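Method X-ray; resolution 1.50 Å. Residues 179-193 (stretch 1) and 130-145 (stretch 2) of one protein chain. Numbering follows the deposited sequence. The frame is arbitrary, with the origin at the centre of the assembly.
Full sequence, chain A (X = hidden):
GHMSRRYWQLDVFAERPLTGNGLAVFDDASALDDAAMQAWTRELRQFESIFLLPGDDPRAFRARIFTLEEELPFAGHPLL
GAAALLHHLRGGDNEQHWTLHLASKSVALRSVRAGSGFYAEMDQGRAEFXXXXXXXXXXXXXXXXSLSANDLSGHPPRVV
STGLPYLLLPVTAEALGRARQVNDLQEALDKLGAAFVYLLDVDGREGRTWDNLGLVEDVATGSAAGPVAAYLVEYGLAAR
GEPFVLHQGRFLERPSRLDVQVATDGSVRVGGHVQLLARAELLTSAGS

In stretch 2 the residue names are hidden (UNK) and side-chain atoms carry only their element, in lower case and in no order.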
# COMPACT_ATOMS: atom_id res chain seq x y z
N ALA A 179 13.78 -1.10 -16.54
CA ALA A 179 13.00 0.13 -16.63
C ALA A 179 12.82 0.77 -15.26
O ALA A 179 12.54 0.08 -14.28
CB ALA A 179 11.65 -0.14 -17.27
N ARG A 180 12.99 2.09 -15.20
CA ARG A 180 12.81 2.89 -13.98
C ARG A 180 12.32 4.29 -14.35
O ARG A 180 13.02 5.02 -15.04
CB ARG A 180 14.12 3.02 -13.21
CG ARG A 180 14.78 1.71 -12.82
CD ARG A 180 16.00 1.85 -11.92
NE ARG A 180 15.75 2.69 -10.74
CZ ARG A 180 14.99 2.33 -9.70
NH1 ARG A 180 14.40 1.14 -9.66
NH2 ARG A 180 14.83 3.18 -8.69
N GLN A 181 11.13 4.66 -13.87
CA GLN A 181 10.59 6.00 -14.14
C GLN A 181 11.40 7.08 -13.42
O GLN A 181 11.50 7.07 -12.19
CB GLN A 181 9.12 6.08 -13.72
CG GLN A 181 8.39 7.28 -14.30
CD GLN A 181 6.96 7.37 -13.83
OE1 GLN A 181 6.26 6.36 -13.76
NE2 GLN A 181 6.51 8.58 -13.50
N VAL A 182 11.98 8.01 -14.19
CA VAL A 182 12.77 9.11 -13.64
C VAL A 182 12.24 10.52 -13.98
O VAL A 182 12.75 11.51 -13.46
CB VAL A 182 14.26 9.01 -14.10
CG1 VAL A 182 14.88 7.72 -13.60
CG2 VAL A 182 14.39 9.12 -15.62
N ASN A 183 11.23 10.61 -14.84
CA ASN A 183 10.65 11.92 -15.19
C ASN A 183 9.16 11.98 -14.92
O ASN A 183 8.48 10.95 -14.86
CB ASN A 183 10.91 12.25 -16.66
CG ASN A 183 12.39 12.39 -16.98
OD1 ASN A 183 12.82 12.04 -18.08
ND2 ASN A 183 13.17 12.89 -16.03
N ASP A 184 8.65 13.20 -14.74
CA ASP A 184 7.22 13.43 -14.64
C ASP A 184 6.61 13.23 -16.03
O ASP A 184 7.12 13.78 -17.01
CB ASP A 184 6.92 14.84 -14.13
CG ASP A 184 5.44 15.17 -14.17
OD1 ASP A 184 4.68 14.63 -13.34
OD2 ASP A 184 4.93 15.95 -15.02
N LEU A 185 5.54 12.46 -16.10
CA LEU A 185 4.92 12.06 -17.36
C LEU A 185 3.62 12.79 -17.65
O LEU A 185 3.06 12.63 -18.72
CB LEU A 185 4.63 10.56 -17.34
CG LEU A 185 5.78 9.62 -16.99
CD1 LEU A 185 5.25 8.20 -16.82
CD2 LEU A 185 6.86 9.67 -18.05
N GLN A 186 3.14 13.59 -16.71
CA GLN A 186 1.77 14.11 -16.78
C GLN A 186 1.47 14.91 -18.04
O GLN A 186 0.51 14.60 -18.74
CB GLN A 186 1.44 14.96 -15.55
CG GLN A 186 -0.03 15.27 -15.40
CD GLN A 186 -0.89 14.03 -15.51
OE1 GLN A 186 -0.88 13.18 -14.62
NE2 GLN A 186 -1.61 13.90 -16.62
N GLU A 187 2.27 15.93 -18.32
CA GLU A 187 1.98 16.81 -19.45
C GLU A 187 2.28 16.16 -20.81
O GLU A 187 1.63 16.47 -21.80
CB GLU A 187 2.71 18.16 -19.31
CG GLU A 187 4.22 18.11 -19.51
CD GLU A 187 4.86 19.49 -19.47
OE1 GLU A 187 4.40 20.34 -18.67
OE2 GLU A 187 5.83 19.71 -20.23
N ALA A 188 3.26 15.26 -20.84
CA ALA A 188 3.55 14.48 -22.05
C ALA A 188 2.39 13.55 -22.38
O ALA A 188 1.98 13.43 -23.54
CB ALA A 188 4.83 13.67 -21.86
N LEU A 189 1.85 12.89 -21.36
CA LEU A 189 0.71 12.01 -21.53
C LEU A 189 -0.55 12.82 -21.89
O LEU A 189 -1.36 12.36 -22.69
CB LEU A 189 0.48 11.15 -20.28
CG LEU A 189 1.43 9.98 -20.06
CD1 LEU A 189 1.24 9.38 -18.68
CD2 LEU A 189 1.25 8.90 -21.13
N ASP A 190 -0.68 14.02 -21.33
CA ASP A 190 -1.81 14.91 -21.64
C ASP A 190 -1.89 15.23 -23.12
O ASP A 190 -2.98 15.25 -23.68
CB ASP A 190 -1.69 16.24 -20.88
CG ASP A 190 -2.03 16.11 -19.41
OD1 ASP A 190 -2.57 15.06 -18.99
OD2 ASP A 190 -1.78 17.03 -18.60
N LYS A 191 -0.75 15.52 -23.73
CA LYS A 191 -0.69 15.82 -25.15
C LYS A 191 -1.24 14.66 -25.99
O LYS A 191 -1.86 14.89 -27.03
CB LYS A 191 0.75 16.15 -25.58
CG LYS A 191 1.25 17.50 -25.11
CD LYS A 191 2.62 17.83 -25.70
CE LYS A 191 3.33 18.93 -24.92
NZ LYS A 191 4.81 18.84 -25.02
N LEU A 192 -1.02 13.43 -25.53
CA LEU A 192 -1.44 12.23 -26.25
C LEU A 192 -2.82 11.68 -25.88
O LEU A 192 -3.27 10.67 -26.45
CB LEU A 192 -0.39 11.14 -26.04
CG LEU A 192 1.01 11.50 -26.53
CD1 LEU A 192 2.03 10.52 -26.01
CD2 LEU A 192 1.02 11.57 -28.06
N GLY A 193 -3.50 12.32 -24.94
CA GLY A 193 -4.79 11.85 -24.47
C GLY A 193 -4.70 10.54 -23.70
O GLY A 193 -5.63 9.74 -23.70
N UNK A 130 -6.02 5.47 -30.42
CA UNK A 130 -5.93 6.91 -30.38
C UNK A 130 -4.64 7.42 -30.97
O UNK A 130 -4.21 6.97 -32.03
N UNK A 131 -4.01 8.36 -30.27
CA UNK A 131 -2.86 9.08 -30.78
C UNK A 131 -1.69 8.16 -31.06
O UNK A 131 -1.54 7.10 -30.45
c UNK A 131 -2.44 10.18 -29.81
N UNK A 132 -0.88 8.58 -32.02
CA UNK A 132 0.39 7.95 -32.33
C UNK A 132 1.46 9.01 -32.07
O UNK A 132 1.49 10.02 -32.76
c UNK A 132 1.68 6.80 -34.17
c UNK A 132 0.41 7.55 -33.81
o UNK A 132 -0.63 6.60 -34.08
N UNK A 133 2.32 8.82 -31.07
CA UNK A 133 3.39 9.80 -30.83
C UNK A 133 4.37 9.86 -31.99
O UNK A 133 4.63 8.82 -32.62
c UNK A 133 3.70 7.87 -29.44
c UNK A 133 4.09 9.28 -29.57
c UNK A 133 2.36 7.72 -30.09
N UNK A 134 4.87 11.06 -32.28
CA UNK A 134 5.90 11.24 -33.30
C UNK A 134 7.22 10.64 -32.84
O UNK A 134 7.35 10.15 -31.71
o UNK A 134 6.13 14.90 -32.76
c UNK A 134 6.01 12.71 -33.78
o UNK A 134 7.00 13.29 -31.66
c UNK A 134 6.39 13.69 -32.67
N UNK A 135 8.22 10.65 -33.72
CA UNK A 135 9.46 9.94 -33.45
C UNK A 135 10.22 10.51 -32.25
O UNK A 135 10.77 9.76 -31.44
c UNK A 135 10.34 9.98 -34.69
N UNK A 136 10.23 11.83 -32.13
CA UNK A 136 10.91 12.48 -31.01
C UNK A 136 10.25 12.17 -29.68
O UNK A 136 10.93 11.96 -28.67
N UNK A 137 8.92 12.11 -29.69
CA UNK A 137 8.16 11.82 -28.49
C UNK A 137 8.37 10.38 -28.02
O UNK A 137 8.48 10.13 -26.82
o UNK A 137 6.46 13.45 -29.08
c UNK A 137 5.83 11.86 -27.48
c UNK A 137 6.66 12.07 -28.74
N UNK A 138 8.43 9.44 -28.96
CA UNK A 138 8.68 8.04 -28.61
C UNK A 138 10.01 7.91 -27.87
O UNK A 138 10.11 7.21 -26.87
s UNK A 138 7.13 7.02 -30.76
c UNK A 138 8.70 7.16 -29.88
N UNK A 139 11.02 8.60 -28.36
CA UNK A 139 12.34 8.62 -27.75
C UNK A 139 12.32 9.21 -26.34
O UNK A 139 12.96 8.69 -25.43
n UNK A 139 19.07 11.44 -28.58
c UNK A 139 15.56 10.44 -29.03
c UNK A 139 13.29 9.41 -28.64
n UNK A 139 17.70 11.71 -30.41
c UNK A 139 14.68 9.67 -28.07
c UNK A 139 17.89 11.28 -29.16
n UNK A 139 16.90 10.68 -28.50
N UNK A 140 11.55 10.28 -26.15
CA UNK A 140 11.43 10.92 -24.85
C UNK A 140 10.86 9.96 -23.81
O UNK A 140 11.36 9.88 -22.69
c UNK A 140 8.49 11.88 -22.39
c UNK A 140 10.50 12.96 -23.65
c UNK A 140 8.12 12.88 -20.21
n UNK A 140 10.97 14.40 -21.99
c UNK A 140 9.89 13.67 -21.56
c UNK A 140 7.78 11.95 -21.20
c UNK A 140 9.17 13.75 -20.37
c UNK A 140 10.57 12.19 -24.94
c UNK A 140 11.33 13.96 -23.24
c UNK A 140 9.57 12.75 -22.59
N UNK A 141 9.82 9.22 -24.17
CA UNK A 141 9.19 8.29 -23.22
C UNK A 141 10.13 7.15 -22.83
O UNK A 141 10.14 6.72 -21.67
c UNK A 141 6.68 8.60 -23.43
c UNK A 141 7.86 7.75 -23.78
c UNK A 141 6.05 8.45 -22.21
c UNK A 141 4.96 9.24 -21.87
c UNK A 141 5.12 10.36 -23.99
c UNK A 141 4.50 10.20 -22.76
c UNK A 141 6.21 9.57 -24.32
N UNK A 142 10.93 6.67 -23.78
CA UNK A 142 11.91 5.63 -23.48
C UNK A 142 12.86 6.11 -22.38
O UNK A 142 13.09 5.42 -21.41
c UNK A 142 12.69 5.26 -24.73
N UNK A 143 13.35 7.33 -22.53
CA UNK A 143 14.30 7.90 -21.57
C UNK A 143 13.69 8.28 -20.21
O UNK A 143 14.40 8.33 -19.20
c UNK A 143 15.94 8.66 -23.33
c UNK A 143 15.01 9.09 -22.20
o UNK A 143 15.61 10.83 -24.20
o UNK A 143 16.94 9.49 -25.32
c UNK A 143 16.18 9.74 -24.36
N UNK A 144 12.39 8.53 -20.19
CA UNK A 144 11.67 8.76 -18.95
C UNK A 144 11.61 7.48 -18.12
O UNK A 144 11.33 7.53 -16.93
c UNK A 144 10.26 9.26 -19.25
N UNK A 145 11.86 6.34 -18.76
CA UNK A 145 11.96 5.05 -18.07
C UNK A 145 13.38 4.47 -18.11
O UNK A 145 13.57 3.26 -18.03
c UNK A 145 8.73 5.23 -18.92
c UNK A 145 6.92 4.81 -17.40
c UNK A 145 7.43 5.48 -18.50
c UNK A 145 9.53 4.32 -18.24
c UNK A 145 7.70 3.91 -16.72
c UNK A 145 10.94 4.07 -18.68
c UNK A 145 9.00 3.67 -17.14
O HOH W 1 -5.29 9.51 -27.85
O HOH W 2 12.40 11.64 -20.70

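Position 130 carries no side-chain atoms, so it is Gly 130; an ideal CB there would lie 5.0 Å from Leu 192 O, which leaves room for one. Position 131 has a single carbon, which points toward stretch 1 and lies 3.5 Å from Leu 192 O, and is Ala 131. Water 1 links the backbones, accepting from Ala 131 N (3.0 Å) and donating to Leu 192 O (2.7 Å).

At 132 one carbon, pointing away, carries an oxygen and a carbon: beta-branched Thr 132. Three carbons at 133 close a ring onto the backbone nitrogen, with CB 4.1 Å from Leu 192 CD2, which defines Pro 133. Position 134 has two carbons, the second bearing two oxygens, short of stretch 1, and is Asp 134. Single-carbon 135 is Ala 135, and 136, without side-chain atoms, is Gly 136; both are out of reach.

Position 137 repeats the pattern of one carbon bearing an oxygen and a carbon, the latter nearing Leu 192, hence Thr 137. Its CG2 is 4.3 Å from Leu 192 CD1, while Thr 137 N donates to Asp 134 OD1 (3.0 Å, 151°), capping the helix, and Thr 137 OG1 donates to the same Asp 134 OD1 at 2.6 Å. At 138 one carbon followed by a sulfur, out of reach of stretch 1, identifies Cys 138. At 139, three carbons, a nitrogen and a carbon with two further nitrogens make a guanidinium, extended and out of reach: Arg 139.

Position 140 holds one carbon and fused five- and six-membered rings with one nitrogen, touching Ala 188 and Asp 184, uniquely Trp 140. Its CZ3 lies 3.5 Å from Ala 188 CB, and Asp 184 O meets the ring edge, 3.5 Å from Trp 140 CH2. Position 141 has a carbon and a six-carbon ring with no oxygen, touching Ala 188, Leu 189 and Leu 192, so it is Phe 141 rather than tyrosine. Phe 141 CZ is 3.6 Å from Ala 188 CB, CE1 is 3.7 Å from Leu 192 CD1, and CE2 is 3.8 Å from Leu 189 CD2.

One carbon at 142, out of reach, gives Ala 142. Three carbons at 143, the last with two oxygens, give Glu 143, whose OE2 accepts a weak hydrogen bond from Arg 139 NE (3.4 Å), part of a salt bridge. Position 144 has one carbon, CB, 3.6 Å from Leu 185 CD2, and is Ala 144. Position 145 again has a carbon and an oxygen-free six-carbon ring, with Gln 181 CG over one face: Phe 145. Leu 185 CD1 is 3.8 Å from Phe 145 CZ.

The contact combines two modes. Backbone hydrogen bonds from Val 182 N to Ala 144 O (2.9 Å, 166°) and Arg 180 N to Phe 145 O (3.1 Å, 167°) are nearly linear and fix the loop against the helix end. Beyond them, helices inclined at 145° approach to 11.7 Å, and Ala 188 and Leu 192 point toward stretch 2, packing against Phe 141. Together the stretches bury 761 Å².

Stretch 2 (130-145) GATPDAGTCRWFAEAF
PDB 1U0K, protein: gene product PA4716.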